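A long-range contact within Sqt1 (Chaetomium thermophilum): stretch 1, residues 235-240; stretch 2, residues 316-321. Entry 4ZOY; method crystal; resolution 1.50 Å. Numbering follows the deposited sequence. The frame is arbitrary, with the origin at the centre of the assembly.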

# COMPACT_ATOMS: atom_id res chain seq x y z
N THR A 235 0.34 -20.04 -11.26
CA THR A 235 0.28 -18.65 -11.71
C THR A 235 -0.32 -18.49 -13.09
O THR A 235 -0.30 -19.42 -13.89
CB THR A 235 1.67 -18.00 -11.74
OG1 THR A 235 2.44 -18.57 -12.81
CG2 THR A 235 2.41 -18.19 -10.42
N VAL A 236 -0.81 -17.29 -13.39
CA VAL A 236 -1.24 -16.95 -14.75
C VAL A 236 -0.14 -16.22 -15.52
O VAL A 236 -0.18 -16.16 -16.75
CB VAL A 236 -2.50 -16.07 -14.79
CG1 VAL A 236 -3.67 -16.79 -14.14
CG2 VAL A 236 -2.25 -14.72 -14.11
N VAL A 237 0.80 -15.65 -14.77
CA VAL A 237 2.01 -15.01 -15.29
C VAL A 237 3.16 -15.33 -14.34
O VAL A 237 3.02 -15.20 -13.13
CB VAL A 237 1.88 -13.46 -15.39
CG1 VAL A 237 3.24 -12.81 -15.69
CG2 VAL A 237 0.87 -13.07 -16.43
N SER A 238 4.28 -15.76 -14.90
CA SER A 238 5.52 -15.93 -14.15
C SER A 238 6.66 -15.41 -15.01
O SER A 238 6.92 -15.94 -16.09
CB SER A 238 5.75 -17.40 -13.78
OG SER A 238 4.92 -17.80 -12.70
N LEU A 239 7.33 -14.35 -14.54
CA LEU A 239 8.46 -13.77 -15.26
C LEU A 239 9.63 -13.62 -14.31
O LEU A 239 9.47 -13.21 -13.15
CB LEU A 239 8.08 -12.42 -15.86
CG LEU A 239 7.06 -12.50 -17.00
CD1 LEU A 239 6.47 -11.13 -17.28
CD2 LEU A 239 7.73 -13.06 -18.25
N THR A 240 10.82 -13.98 -14.78
CA THR A 240 11.99 -13.98 -13.93
C THR A 240 13.18 -13.31 -14.60
O THR A 240 13.07 -12.76 -15.70
CB THR A 240 12.43 -15.40 -13.53
OG1 THR A 240 12.97 -16.07 -14.68
CG2 THR A 240 11.25 -16.20 -12.98
N GLN A 316 -2.13 -12.72 -24.92
CA GLN A 316 -2.23 -11.45 -24.22
C GLN A 316 -1.48 -11.49 -22.88
O GLN A 316 -0.77 -10.54 -22.52
CB GLN A 316 -3.69 -11.07 -23.98
CG GLN A 316 -4.17 -9.85 -24.76
CD GLN A 316 -5.51 -9.33 -24.29
OE1 GLN A 316 -5.99 -9.69 -23.21
NE2 GLN A 316 -6.12 -8.46 -25.09
N ALA A 317 -1.63 -12.60 -22.16
CA ALA A 317 -1.08 -12.72 -20.82
C ALA A 317 0.42 -12.98 -20.81
O ALA A 317 0.93 -13.82 -21.54
CB ALA A 317 -1.79 -13.83 -20.06
N GLY A 318 1.13 -12.24 -19.96
CA GLY A 318 2.53 -12.51 -19.71
C GLY A 318 3.48 -11.83 -20.67
O GLY A 318 4.69 -12.02 -20.58
N THR A 319 2.95 -11.06 -21.60
CA THR A 319 3.84 -10.35 -22.51
C THR A 319 4.10 -8.95 -21.97
O THR A 319 3.27 -8.36 -21.25
CB THR A 319 3.28 -10.25 -23.94
OG1 THR A 319 2.13 -9.40 -23.95
CG2 THR A 319 2.89 -11.64 -24.45
N ILE A 320 5.27 -8.42 -22.31
CA ILE A 320 5.64 -7.08 -21.92
C ILE A 320 5.05 -6.08 -22.91
O ILE A 320 5.41 -6.08 -24.09
CB ILE A 320 7.16 -6.90 -21.89
CG1 ILE A 320 7.83 -8.04 -21.11
CG2 ILE A 320 7.52 -5.54 -21.33
CD1 ILE A 320 7.42 -8.14 -19.68
N LEU A 321 4.20 -5.21 -22.43
CA LEU A 321 3.48 -4.30 -23.28
C LEU A 321 4.15 -2.92 -23.34
O LEU A 321 3.91 -2.18 -24.22
CB LEU A 321 2.05 -4.14 -22.76
CG LEU A 321 1.22 -5.42 -22.74
CD1 LEU A 321 -0.09 -5.24 -22.00
CD2 LEU A 321 0.95 -5.91 -24.14
O HOH W 1 1.58 -15.86 -18.85

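Contact between residues 235-240 and 316-321 of Sqt1, two stretches at least 79 residues apart in sequence wherever they touch. No direct hydrogen bond crosses between them; the contact is made by packing and by one water. From Val237 to Leu239, in extended strand, the side chains alternate: Val237 and Leu239 direct their CA-to-CB bonds toward the other stretch, Ser238 directs its own away. Val237 is in the t rotamer (chi1 169°), which brings CG2 to 3.6 Å from Gly318 N, so the methyl rests on the backbone of a type II beta turn running from Gln316 to Thr319. Gly318 occupies the turn position with positive phi (86/1), where a CB would be jammed against the carbonyl O of Ala317; that strain alone calls for glycine. Such a CB would point sideways and lie 3.9 Å from Val237 CG2, so the neighbouring strand is not what excludes it. Leu239 takes the common m,t rotamer (chi1 -68°, chi2 165°), placing CD1 3.9 Å from Gly318 O and 4.0 Å from Ile320 CD1. Ile320 leaves its backbone sideways, but with both chi angles in the m well its end comes nearer, and the two terminal methyls meet in the one apolar side-chain pair of the contact. Ala317 CB points toward stretch 1 but is short, stopping 4.4 Å from Val236 O. Here water 1 bridges the backbones, donating to Val236 O at 2.8 Å and, more weakly, to Ala317 O at 3.4 Å. The side chains turned away make polar contacts within their own stretches. Ser238 OG, with chi1 at -76° (m), lies 2.6 Å from Thr235 OG1 in a hydrogen bond across the corner at Val236. Thr319, in the p rotamer (chi1 68°), gives a weak hydrogen bond from OG1 to Gln316 O (3.4 Å), linking the ends of the turn.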